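PDB 2O14: hypothetical protein yxiM from Bacillus subtilis, which is an uncharacterised, probably secreted protein of the GDSL lipolytic enzyme family that probably acts as an esterase. Local coordinates for residues Gly209-Gly214 with Ile240-Pro245; Glu249-Phe254 with Tyr297-Leu302; Val82-Gly87 with Gly130-Leu135; Gly87-Lys92 with Ile125-Gly130; Ala185-Met190 with Ala350-Ala355. One frame throughout, in Å; residues are numbered along the deposited sequence.

Contact 1 of 5, residues Gly209-Gly214 with Ile240-Pro245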
# COMPACT_ATOMS: atom_id res chain seq x y z
N GLY A 209 9.39 -1.94 -7.48
CA GLY A 209 10.28 -1.19 -8.36
C GLY A 209 10.25 0.33 -8.22
O GLY A 209 10.80 1.03 -9.07
N GLN A 210 9.64 0.84 -7.16
CA GLN A 210 9.54 2.29 -6.97
C GLN A 210 10.81 2.95 -6.43
O GLN A 210 11.59 2.34 -5.69
CB GLN A 210 8.36 2.63 -6.06
CG GLN A 210 8.01 4.11 -6.05
CD GLN A 210 7.67 4.64 -7.43
OE1 GLN A 210 6.49 4.83 -7.78
NE2 GLN A 210 8.69 4.86 -8.24
N ILE A 211 10.99 4.21 -6.81
CA ILE A 211 12.12 5.03 -6.39
C ILE A 211 11.51 6.26 -5.72
O ILE A 211 10.30 6.46 -5.75
CB ILE A 211 12.97 5.48 -7.61
CG1 ILE A 211 12.08 6.22 -8.61
CG2 ILE A 211 13.61 4.25 -8.29
CD1 ILE A 211 12.84 6.77 -9.82
N ALA A 212 12.35 7.10 -5.12
CA ALA A 212 11.88 8.31 -4.44
C ALA A 212 11.12 9.27 -5.36
O ALA A 212 10.05 9.76 -5.01
CB ALA A 212 13.05 9.04 -3.78
N ARG A 213 11.70 9.56 -6.53
CA ARG A 213 11.08 10.49 -7.47
C ARG A 213 9.66 10.04 -7.82
O ARG A 213 8.72 10.83 -7.76
CB ARG A 213 11.91 10.61 -8.74
CG ARG A 213 11.51 11.75 -9.66
CD ARG A 213 12.11 11.56 -11.04
NE ARG A 213 13.57 11.56 -11.05
CZ ARG A 213 14.32 10.66 -11.69
NH1 ARG A 213 15.64 10.75 -11.66
NH2 ARG A 213 13.74 9.66 -12.33
N GLY A 214 9.52 8.77 -8.18
CA GLY A 214 8.22 8.23 -8.54
C GLY A 214 7.22 8.24 -7.40
O GLY A 214 6.06 8.61 -7.59
N ILE A 240 16.74 1.20 -2.84
CA ILE A 240 17.16 0.03 -3.59
C ILE A 240 17.14 0.29 -5.09
O ILE A 240 18.19 0.26 -5.75
CB ILE A 240 16.27 -1.19 -3.26
CG1 ILE A 240 16.41 -1.54 -1.77
CG2 ILE A 240 16.67 -2.39 -4.12
CD1 ILE A 240 15.55 -2.71 -1.34
N ASN A 241 15.96 0.57 -5.63
CA ASN A 241 15.80 0.83 -7.06
C ASN A 241 16.42 2.16 -7.47
O ASN A 241 16.79 2.36 -8.63
CB ASN A 241 14.31 0.81 -7.41
CG ASN A 241 13.66 -0.54 -7.12
OD1 ASN A 241 13.77 -1.48 -7.92
ND2 ASN A 241 13.01 -0.65 -5.97
N ASP A 242 16.53 3.06 -6.51
CA ASP A 242 17.10 4.37 -6.76
C ASP A 242 18.54 4.32 -7.27
O ASP A 242 18.98 5.24 -7.97
CB ASP A 242 17.02 5.22 -5.49
CG ASP A 242 15.61 5.32 -4.95
OD1 ASP A 242 15.07 4.31 -4.47
OD2 ASP A 242 15.03 6.43 -5.03
N THR A 243 19.26 3.26 -6.92
CA THR A 243 20.65 3.13 -7.34
C THR A 243 20.81 2.61 -8.77
O THR A 243 21.90 2.64 -9.33
CB THR A 243 21.46 2.21 -6.39
OG1 THR A 243 20.86 0.91 -6.36
CG2 THR A 243 21.48 2.80 -4.98
N ASN A 244 19.71 2.12 -9.35
CA ASN A 244 19.74 1.62 -10.72
C ASN A 244 19.95 2.82 -11.65
O ASN A 244 19.19 3.79 -11.60
CB ASN A 244 18.41 0.94 -11.05
CG ASN A 244 18.45 0.17 -12.36
OD1 ASN A 244 19.09 0.58 -13.33
ND2 ASN A 244 17.75 -0.96 -12.40
N PRO A 245 20.98 2.76 -12.50
CA PRO A 245 21.32 3.83 -13.45
C PRO A 245 20.21 4.25 -14.41
O PRO A 245 20.12 5.42 -14.79
CB PRO A 245 22.52 3.27 -14.21
CG PRO A 245 23.14 2.33 -13.22
CD PRO A 245 21.94 1.65 -12.61
O HOH W 1 11.64 -2.92 -6.16
O HOH W 2 13.87 1.43 -3.80
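A212 and D242 make the straight direct hydrogen bond of this contact: A212 N reaches D242 OD2 at 2.8 Å with an N-H...O angle of 174°. The donor comes to the syn side of that oxygen, 18° out of the carboxylate plane. Since I211 is the N-cap residue, A212 N is a first-turn N-H of helix 212-217. E249 OE2 also lies close to D242 OD2, and the two acids may share a proton. The second direct bond, N241 ND2 to Q210 O at 3.3 Å, is weak.

Two waters add bridging. Water 1 accepts from G209 N at 2.8 Å and from N241 ND2 at 2.7 Å, while water 2 accepts from N241 N and donates to Q210 O.

Van der Waals contact is modest. The methyl CG2 of I211 sits 3.6 Å from N241 CB, and N241 CG rests 3.7 Å from G209 CA.

G209 also lies about 4 Å from the side chain of S171, the nucleophile by similarity. Two N-H donors converging on one water there are typical of the SGNH-hydrolase oxyanion hole, formed by the backbone N-H groups of the serine and a glycine with an asparagine side chain, the last two probably matched here by G209 and N241.

Contact 2 of 5, residues Glu249-Phe254 with Tyr297-Leu302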
# COMPACT_ATOMS: atom_id res chain seq x y z
N GLU A 249 18.83 8.77 -11.35
CA GLU A 249 18.55 9.50 -10.12
C GLU A 249 19.77 9.42 -9.21
O GLU A 249 19.95 8.43 -8.49
CB GLU A 249 17.33 8.91 -9.41
CG GLU A 249 17.03 9.59 -8.08
CD GLU A 249 15.98 8.85 -7.26
OE1 GLU A 249 14.77 9.12 -7.45
OE2 GLU A 249 16.37 8.00 -6.44
N SER A 250 20.61 10.45 -9.25
CA SER A 250 21.83 10.49 -8.45
C SER A 250 21.50 10.45 -6.97
O SER A 250 20.35 10.65 -6.57
CB SER A 250 22.62 11.77 -8.75
OG SER A 250 21.98 12.89 -8.16
N GLU A 251 22.52 10.19 -6.16
CA GLU A 251 22.32 10.14 -4.72
C GLU A 251 21.87 11.53 -4.28
O GLU A 251 21.05 11.68 -3.39
CB GLU A 251 23.61 9.74 -4.00
CG GLU A 251 23.39 9.40 -2.54
CD GLU A 251 24.61 8.79 -1.88
OE1 GLU A 251 25.43 8.17 -2.59
OE2 GLU A 251 24.74 8.92 -0.64
N ALA A 252 22.42 12.55 -4.94
CA ALA A 252 22.07 13.92 -4.62
C ALA A 252 20.58 14.16 -4.88
O ALA A 252 19.88 14.72 -4.03
CB ALA A 252 22.91 14.88 -5.46
N GLU A 253 20.09 13.73 -6.04
CA GLU A 253 18.67 13.93 -6.36
C GLU A 253 17.84 13.14 -5.35
O GLU A 253 16.87 13.65 -4.80
CB GLU A 253 18.34 13.44 -7.77
CG GLU A 253 17.05 14.06 -8.33
CD GLU A 253 16.47 13.30 -9.52
OE1 GLU A 253 17.25 12.82 -10.37
OE2 GLU A 253 15.22 13.21 -9.61
N PHE A 254 18.24 11.90 -5.13
CA PHE A 254 17.56 11.03 -4.18
C PHE A 254 17.37 11.76 -2.85
O PHE A 254 16.26 11.84 -2.33
CB PHE A 254 18.39 9.77 -3.96
CG PHE A 254 17.96 8.96 -2.78
CD1 PHE A 254 16.80 8.18 -2.85
CD2 PHE A 254 18.70 8.97 -1.61
CE1 PHE A 254 16.39 7.41 -1.75
CE2 PHE A 254 18.31 8.21 -0.50
CZ PHE A 254 17.15 7.42 -0.57
N TYR A 297 22.08 3.77 -1.24
CA TYR A 297 22.22 5.15 -0.76
C TYR A 297 22.04 5.31 0.76
O TYR A 297 21.60 6.37 1.23
CB TYR A 297 21.22 6.09 -1.45
CG TYR A 297 21.41 6.28 -2.94
CD1 TYR A 297 22.67 6.19 -3.52
CD2 TYR A 297 20.33 6.59 -3.76
CE1 TYR A 297 22.85 6.40 -4.89
CE2 TYR A 297 20.49 6.81 -5.12
CZ TYR A 297 21.75 6.71 -5.68
OH TYR A 297 21.91 6.93 -7.04
N ARG A 298 22.38 4.28 1.52
CA ARG A 298 22.25 4.32 2.98
C ARG A 298 22.84 5.59 3.59
O ARG A 298 22.27 6.16 4.52
CB ARG A 298 22.92 3.10 3.61
CG ARG A 298 22.98 3.13 5.13
CD ARG A 298 23.21 1.75 5.72
NE ARG A 298 23.36 1.79 7.17
CZ ARG A 298 24.47 2.16 7.80
NH1 ARG A 298 25.54 2.52 7.11
NH2 ARG A 298 24.51 2.19 9.12
N ALA A 299 23.98 6.02 3.08
CA ALA A 299 24.65 7.21 3.59
C ALA A 299 23.73 8.44 3.63
O ALA A 299 23.70 9.17 4.62
CB ALA A 299 25.89 7.51 2.75
N SER A 300 22.97 8.65 2.55
CA SER A 300 22.06 9.78 2.46
C SER A 300 20.88 9.66 3.41
O SER A 300 20.38 10.66 3.93
CB SER A 300 21.54 9.94 1.03
OG SER A 300 22.59 10.31 0.16
N ILE A 301 20.41 8.43 3.62
CA ILE A 301 19.29 8.19 4.51
C ILE A 301 19.68 8.55 5.95
O ILE A 301 18.89 9.16 6.68
CB ILE A 301 18.83 6.72 4.44
CG1 ILE A 301 18.40 6.38 3.01
CG2 ILE A 301 17.66 6.48 5.39
CD1 ILE A 301 18.05 4.92 2.80
N LEU A 302 20.90 8.19 6.35
CA LEU A 302 21.36 8.50 7.70
C LEU A 302 21.45 10.01 7.87
O LEU A 302 20.98 10.57 8.87
CB LEU A 302 22.74 7.88 7.95
CG LEU A 302 22.85 6.36 7.78
CD1 LEU A 302 24.31 5.94 7.90
CD2 LEU A 302 22.01 5.65 8.83
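Y297 sets CG anti to its carbonyl carbon (chi1 -65°), while E251 and F254 each set CG anti to the backbone N (chi1 167° in F254); the tyrosine ring then lies against E251, over one face, and F254, obliquely past its CD2 rim on the same side. Over the face, E251 CA is 3.7 Å from the centroid, a CH-pi contact, and E251 CG is 3.4 Å from Y297 CD1. The F254 and Y297 ring planes are 43° apart, with F254 CG 3.5 Å from Y297 CD2. At the edge of the phenylalanine, CZ touches I301 CG1 at 3.9 Å.

Two hydroxyl bonds fix the ends. Y297 OH donates to E249 O at 2.9 Å, in the carbonyl plane and on a lone pair; S300 OG donates to the anti lone pair of E251 OE2 at 2.7 Å. An alanine in place of Y297 would probably leave E249 O without this donor and open a gap beside E251 and F254.

The contact joins the first turns of helices 251-266 and 298-307. F254 also packs on A212 of helix 212-217, I301 on P277 in the loop after strand 271-275, and R298 forms a salt bridge with D314 just before helix 315-326.

Contact 3 of 5, residues Val82-Gly87 with Gly130-Leu135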
# COMPACT_ATOMS: atom_id res chain seq x y z
N VAL A 82 -21.71 6.53 -4.43
CA VAL A 82 -22.67 6.07 -3.44
C VAL A 82 -22.82 7.15 -2.38
O VAL A 82 -21.85 7.53 -1.72
CB VAL A 82 -22.23 4.72 -2.79
CG1 VAL A 82 -20.81 4.82 -2.27
CG2 VAL A 82 -23.19 4.37 -1.65
N ASP A 83 -24.03 7.67 -2.24
CA ASP A 83 -24.30 8.70 -1.25
C ASP A 83 -24.28 8.05 0.13
O ASP A 83 -24.87 6.99 0.33
CB ASP A 83 -25.66 9.35 -1.51
CG ASP A 83 -25.73 10.02 -2.87
OD1 ASP A 83 -24.76 10.71 -3.23
OD2 ASP A 83 -26.75 9.87 -3.57
N LEU A 84 -23.59 8.69 1.07
CA LEU A 84 -23.47 8.17 2.43
C LEU A 84 -23.43 9.29 3.47
O LEU A 84 -22.84 10.34 3.23
CB LEU A 84 -22.17 7.37 2.57
CG LEU A 84 -21.86 6.21 1.63
CD1 LEU A 84 -20.41 5.77 1.82
CD2 LEU A 84 -22.81 5.06 1.90
N PRO A 85 -24.06 9.07 4.63
CA PRO A 85 -24.02 10.12 5.65
C PRO A 85 -22.55 10.30 5.98
O PRO A 85 -21.78 9.33 5.94
CB PRO A 85 -24.79 9.49 6.82
CG PRO A 85 -25.79 8.60 6.12
CD PRO A 85 -24.95 7.96 5.03
N ASN A 86 -22.13 11.52 6.29
CA ASN A 86 -20.73 11.77 6.61
C ASN A 86 -20.26 10.92 7.80
O ASN A 86 -21.04 10.57 8.68
CB ASN A 86 -20.51 13.25 6.90
CG ASN A 86 -20.55 14.10 5.64
OD1 ASN A 86 -20.78 15.31 5.70
ND2 ASN A 86 -20.30 13.47 4.50
N GLY A 87 -18.97 10.60 7.80
CA GLY A 87 -18.39 9.80 8.87
C GLY A 87 -17.20 9.01 8.35
O GLY A 87 -16.74 9.25 7.23
N GLY A 130 -20.55 13.85 1.74
CA GLY A 130 -21.75 13.04 1.64
C GLY A 130 -21.83 12.04 0.50
O GLY A 130 -22.90 11.53 0.21
N GLN A 131 -20.70 11.75 -0.14
CA GLN A 131 -20.69 10.81 -1.26
C GLN A 131 -19.31 10.19 -1.49
O GLN A 131 -18.29 10.89 -1.44
CB GLN A 131 -21.16 11.51 -2.54
CG GLN A 131 -21.35 10.60 -3.73
CD GLN A 131 -21.76 11.35 -4.98
OE1 GLN A 131 -20.95 12.04 -5.60
NE2 GLN A 131 -23.03 11.24 -5.35
N LEU A 132 -19.29 8.89 -1.76
CA LEU A 132 -18.04 8.17 -2.02
C LEU A 132 -17.92 7.91 -3.52
O LEU A 132 -18.87 7.44 -4.15
CB LEU A 132 -18.05 6.83 -1.27
CG LEU A 132 -16.89 5.86 -1.55
CD1 LEU A 132 -15.58 6.44 -1.03
CD2 LEU A 132 -17.18 4.52 -0.89
N ASN A 133 -16.76 8.23 -4.09
CA ASN A 133 -16.53 8.03 -5.52
C ASN A 133 -15.29 7.17 -5.68
O ASN A 133 -14.16 7.60 -5.40
CB ASN A 133 -16.36 9.37 -6.23
CG ASN A 133 -17.39 10.40 -5.77
OD1 ASN A 133 -17.22 11.04 -4.74
ND2 ASN A 133 -18.48 10.53 -6.52
N LEU A 134 -15.50 5.94 -6.13
CA LEU A 134 -14.43 4.96 -6.26
C LEU A 134 -14.30 4.33 -7.65
O LEU A 134 -15.26 4.28 -8.42
CB LEU A 134 -14.67 3.86 -5.21
CG LEU A 134 -13.82 2.60 -5.10
CD1 LEU A 134 -14.05 1.95 -3.74
CD2 LEU A 134 -14.17 1.63 -6.23
N LEU A 135 -13.09 3.88 -7.97
CA LEU A 135 -12.84 3.21 -9.24
C LEU A 135 -11.64 2.30 -9.06
O LEU A 135 -10.88 2.44 -8.09
CB LEU A 135 -12.55 4.20 -10.38
CG LEU A 135 -11.20 4.92 -10.46
CD1 LEU A 135 -10.89 5.24 -11.92
CD2 LEU A 135 -11.20 6.19 -9.62
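Q131 crosses the D83 side chain at a slant, its CG anti to the backbone N (chi1 -173°) and its chain extended. From the base outward, Q131 CB is 3.8 Å from D83 OD1, CG 3.4 Å and CD 3.5 Å from the same oxygen. At the tip, NE2 donates to D83 OD1 at 2.8 Å with an N-H...O angle of 141°, on the syn side. The amide and carboxylate planes are only 13° apart. The other branch, OE1, accepts from N133 ND2 at 3.0 Å, the donor standing above the carbonyl plane. An alanine at Q131 would probably leave D83 OD1 without its amide donor and N133 ND2 without one of its acceptors, although D83 OD2 would keep its bond with Y38 OH.

The frame is an antiparallel pairing of strands 80-83 and 131-138 within a five-stranded sheet of the galactose-binding-domain-like part. V82 and L132 form a hydrogen-bonded pair, L132 N reaching V82 O at 2.9 Å; D83 and Q131 form the adjoining non-hydrogen-bonded pair. Past the strand end, L84 N still donates to G130 O.

On the sheet face of V82 and L132, V82 CG1 lies 3.6 Å from L132 CB, and L84 CD1 approaches that same CB from 4.0 Å. I152 of strand 146-156 touches all three residues.

Contact 4 of 5, residues Gly87-Lys92 with Ile125-Gly130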
# COMPACT_ATOMS: atom_id res chain seq x y z
N GLY A 87 -18.97 10.60 7.80
CA GLY A 87 -18.39 9.80 8.87
C GLY A 87 -17.20 9.01 8.35
O GLY A 87 -16.74 9.25 7.23
N LEU A 88 -16.69 8.08 9.16
CA LEU A 88 -15.56 7.25 8.75
C LEU A 88 -16.13 5.90 8.31
O LEU A 88 -16.94 5.31 9.03
CB LEU A 88 -14.59 7.04 9.91
CG LEU A 88 -13.33 6.25 9.54
CD1 LEU A 88 -12.43 7.12 8.67
CD2 LEU A 88 -12.60 5.81 10.81
N TYR A 89 -15.72 5.42 7.15
CA TYR A 89 -16.22 4.15 6.64
C TYR A 89 -15.15 3.10 6.38
O TYR A 89 -13.99 3.41 6.13
CB TYR A 89 -17.00 4.36 5.33
CG TYR A 89 -18.35 5.01 5.51
CD1 TYR A 89 -18.47 6.39 5.68
CD2 TYR A 89 -19.51 4.24 5.52
CE1 TYR A 89 -19.72 6.98 5.87
CE2 TYR A 89 -20.76 4.82 5.71
CZ TYR A 89 -20.86 6.19 5.88
OH TYR A 89 -22.09 6.77 6.06
N GLU A 90 -15.57 1.84 6.45
CA GLU A 90 -14.68 0.73 6.17
C GLU A 90 -15.13 0.23 4.81
O GLU A 90 -16.32 -0.02 4.61
CB GLU A 90 -14.85 -0.39 7.19
CG GLU A 90 -14.01 -1.63 6.88
CD GLU A 90 -14.28 -2.78 7.83
OE1 GLU A 90 -15.32 -3.47 7.68
OE2 GLU A 90 -13.44 -3.00 8.74
N VAL A 91 -14.20 0.10 3.88
CA VAL A 91 -14.53 -0.37 2.55
C VAL A 91 -13.79 -1.66 2.21
O VAL A 91 -12.56 -1.69 2.16
CB VAL A 91 -14.18 0.69 1.48
CG1 VAL A 91 -14.57 0.17 0.09
CG2 VAL A 91 -14.91 1.98 1.77
N LYS A 92 -14.54 -2.73 1.99
CA LYS A 92 -13.94 -4.00 1.63
C LYS A 92 -14.10 -4.09 0.11
O LYS A 92 -15.20 -3.99 -0.41
CB LYS A 92 -14.67 -5.16 2.29
CG LYS A 92 -14.12 -6.52 1.88
CD LYS A 92 -15.11 -7.63 2.20
CE LYS A 92 -14.64 -8.96 1.65
NZ LYS A 92 -15.66 -10.03 1.90
N ILE A 125 -11.88 5.07 5.17
CA ILE A 125 -11.86 6.35 4.48
C ILE A 125 -12.93 7.30 5.03
O ILE A 125 -14.07 6.89 5.27
CB ILE A 125 -12.12 6.15 2.96
CG1 ILE A 125 -12.00 7.47 2.21
CG2 ILE A 125 -13.52 5.57 2.75
CD1 ILE A 125 -12.17 7.32 0.72
N PRO A 126 -12.56 8.56 5.26
CA PRO A 126 -13.58 9.48 5.77
C PRO A 126 -14.42 10.04 4.63
O PRO A 126 -13.90 10.33 3.55
CB PRO A 126 -12.75 10.56 6.47
CG PRO A 126 -11.49 10.60 5.66
CD PRO A 126 -11.20 9.13 5.42
N VAL A 127 -15.72 10.15 4.85
CA VAL A 127 -16.63 10.70 3.86
C VAL A 127 -17.06 12.05 4.43
O VAL A 127 -17.67 12.11 5.50
CB VAL A 127 -17.85 9.80 3.66
CG1 VAL A 127 -18.82 10.44 2.67
CG2 VAL A 127 -17.40 8.43 3.14
N THR A 128 -16.74 13.13 3.73
CA THR A 128 -17.05 14.47 4.20
C THR A 128 -18.00 15.28 3.32
O THR A 128 -18.58 16.26 3.79
CB THR A 128 -15.76 15.28 4.39
OG1 THR A 128 -15.00 15.24 3.17
CG2 THR A 128 -14.92 14.70 5.52
N ASP A 129 -18.13 14.92 2.05
CA ASP A 129 -19.03 15.65 1.16
C ASP A 129 -20.32 14.86 0.92
O ASP A 129 -21.08 15.17 -0.00
CB ASP A 129 -18.34 15.98 -0.17
CG ASP A 129 -17.84 14.75 -0.90
OD1 ASP A 129 -18.48 13.68 -0.77
OD2 ASP A 129 -16.83 14.85 -1.62
N GLY A 130 -20.55 13.85 1.74
CA GLY A 130 -21.75 13.04 1.64
C GLY A 130 -21.83 12.04 0.50
O GLY A 130 -22.90 11.53 0.21
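G87 and V127 form the first of two hydrogen-bonded antiparallel pairs between these strands; Y89 and I125 form the other. G87 N donates to V127 O at 3.0 Å, and V127 N returns to G87 O at 2.7 Å with an angle of 177° at the hydrogen. Y89 and I125 exchange N-H and C=O in both directions, Y89 N to I125 O and I125 N to Y89 O, each 2.9 Å. Between these pairs stand L88 and P126, a non-hydrogen-bonded pair, where the missing N-H of proline costs this ladder nothing. The backbone angles of G87 would jam a CB against the carbonyl O of N86, so the position suits a residue without one.

The ladder joins strand 87-95 to strand 120-127 in the mixed sheet of the galactose-binding-domain-like part, with strand 146-156 bonded along the opposite edge of 87-95. The axes of the two short segments come within 4.5 Å, and their directions differ by 136°.

Apolar packing occupies both faces. On the face of Y89 and V127, chi1 of Y89 (-73°) keeps CG beside the backbone N, and CD1 of the ring then meets V127 CG2 obliquely at 3.4 Å. V91 CG2 touches I125 CG2 on that face at 4.0 Å. On the other, L88 CD1 lies 4.0 Å from P126 CD.

The polar tip of the tyrosine turns to the preceding loop, Y89 OH bonding to P85 O. I125 also touches Y227, which belongs to the esterase-like part of the chain.

Contact 5 of 5, residues Ala185-Met190 with Ala350-Ala355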
# COMPACT_ATOMS: atom_id res chain seq x y z
N ALA A 185 6.47 -11.41 0.10
CA ALA A 185 5.87 -10.34 0.88
C ALA A 185 6.86 -9.23 1.22
O ALA A 185 8.07 -9.46 1.27
CB ALA A 185 5.26 -10.91 2.16
N GLY A 186 6.34 -8.03 1.43
CA GLY A 186 7.19 -6.91 1.80
C GLY A 186 7.02 -6.82 3.30
O GLY A 186 5.97 -7.19 3.80
N TRP A 187 8.02 -6.33 4.03
CA TRP A 187 7.86 -6.28 5.48
C TRP A 187 6.75 -5.35 5.94
O TRP A 187 6.27 -5.46 7.06
CB TRP A 187 9.18 -5.97 6.20
CG TRP A 187 9.76 -4.60 6.04
CD1 TRP A 187 10.74 -4.21 5.17
CD2 TRP A 187 9.48 -3.45 6.85
NE1 TRP A 187 11.09 -2.90 5.39
CE2 TRP A 187 10.33 -2.41 6.42
CE3 TRP A 187 8.59 -3.20 7.90
CZ2 TRP A 187 10.32 -1.14 7.01
CZ3 TRP A 187 8.58 -1.94 8.49
CH2 TRP A 187 9.44 -0.93 8.04
N GLY A 188 6.33 -4.43 5.07
CA GLY A 188 5.25 -3.53 5.44
C GLY A 188 3.96 -4.33 5.50
O GLY A 188 3.01 -3.97 6.19
N GLN A 189 3.93 -5.44 4.77
CA GLN A 189 2.77 -6.31 4.75
C GLN A 189 2.68 -7.12 6.04
O GLN A 189 1.61 -7.56 6.44
CB GLN A 189 2.86 -7.25 3.54
CG GLN A 189 1.80 -8.34 3.50
CD GLN A 189 1.97 -9.26 2.30
OE1 GLN A 189 1.32 -10.30 2.19
NE2 GLN A 189 2.86 -8.88 1.38
N MSE A 190 3.83 -7.31 6.70
CA MSE A 190 3.89 -8.08 7.94
C MSE A 190 3.86 -7.19 9.18
O MSE A 190 3.74 -7.68 10.31
CB MSE A 190 5.14 -8.95 7.98
CG MSE A 190 4.84 -10.44 7.95
SE MSE A 190 3.90 -10.98 6.35
CE MSE A 190 5.42 -11.60 5.34
N ALA A 350 10.55 -11.38 9.55
CA ALA A 350 11.67 -11.11 10.45
C ALA A 350 12.08 -9.64 10.36
O ALA A 350 12.45 -9.02 11.36
CB ALA A 350 12.86 -12.01 10.10
N LEU A 351 12.03 -9.09 9.15
CA LEU A 351 12.38 -7.69 8.95
C LEU A 351 11.40 -6.80 9.71
O LEU A 351 11.80 -5.83 10.36
CB LEU A 351 12.36 -7.33 7.46
CG LEU A 351 13.51 -7.88 6.61
CD1 LEU A 351 13.27 -7.58 5.14
CD2 LEU A 351 14.80 -7.24 7.07
N ALA A 352 10.11 -7.13 9.63
CA ALA A 352 9.09 -6.36 10.32
C ALA A 352 9.30 -6.45 11.82
O ALA A 352 9.17 -5.45 12.54
CB ALA A 352 7.69 -6.88 9.95
N ARG A 353 9.62 -7.65 12.29
CA ARG A 353 9.87 -7.91 13.70
C ARG A 353 11.01 -7.03 14.20
O ARG A 353 10.90 -6.36 15.23
CB ARG A 353 10.23 -9.39 13.89
CG ARG A 353 10.49 -9.81 15.33
CD ARG A 353 10.73 -11.33 15.41
NE ARG A 353 11.94 -11.74 14.70
CZ ARG A 353 13.17 -11.39 15.06
NH1 ARG A 353 13.36 -10.61 16.12
NH2 ARG A 353 14.21 -11.81 14.35
N LEU A 354 12.11 -7.03 13.45
CA LEU A 354 13.27 -6.22 13.81
C LEU A 354 12.92 -4.74 13.82
O LEU A 354 13.35 -4.00 14.72
CB LEU A 354 14.41 -6.46 12.81
CG LEU A 354 15.06 -7.85 12.86
CD1 LEU A 354 16.00 -8.03 11.67
CD2 LEU A 354 15.82 -8.00 14.18
N ALA A 355 12.16 -4.30 12.83
CA ALA A 355 11.77 -2.90 12.73
C ALA A 355 11.03 -2.43 13.97
O ALA A 355 11.39 -1.42 14.57
CB ALA A 355 10.90 -2.69 11.48
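L351 O accepts from A355 N at 2.9 Å, a helical bond one turn long that links two residues touching W187. Between the two segments themselves no hydrogen bond forms. W187 O accepts a weak bond from M190 N, and across the contact it meets A352 CB at 3.5 Å.

The tryptophan carries most of the packing. Its CG lies between the backbone N and the carbonyl carbon (chi1 69°), the sterically tight choice, and the indole extends along the helix as far as A355. W187 CB touches L351 CB at 3.7 Å, the two side chains crossing at about a right angle. Farther out, CZ3 lies 3.9 Å from A355 CB, approaching obliquely. M190, modelled as selenomethionine, adds its CB, 3.8 Å from A352 CB, before the rest of its chain bends away.

W187 NE1 finds its partner outside, in Q237 OE1 at the end of strand 233-237, and L315 of helix 315-326 also touches the tryptophan.

With buried residues throughout and alanines at two of the three touching positions on helix 345-361, the backbones come close, W187 CA to A352 CA 5.0 Å. The chemistry implies that cohesion here rests on apolar fit, with the one indole N-H satisfied beyond the contact.

The contacts divide between the two parts of the chain. Contacts 3 and 4 come first in sequence, with centres 6 Å apart; they share G87 and G130, and the turns joining 80-83 to 87-95 and 120-127 to 131-138 link two sheets of the galactose-binding-domain-like part. Contacts 1 and 2 follow in series in the GDSL part, centres 10 Å apart, and touch through the R213-E253 salt bridge. Both lie between the segments of contact 5, which brings residues 160 positions apart together, its centre about 20 Å from that of contact 1. Contact 1 is some 35 Å from contact 3, centre to centre, so they report on different parts of the chain, which meet elsewhere, for example where I125 touches Y227.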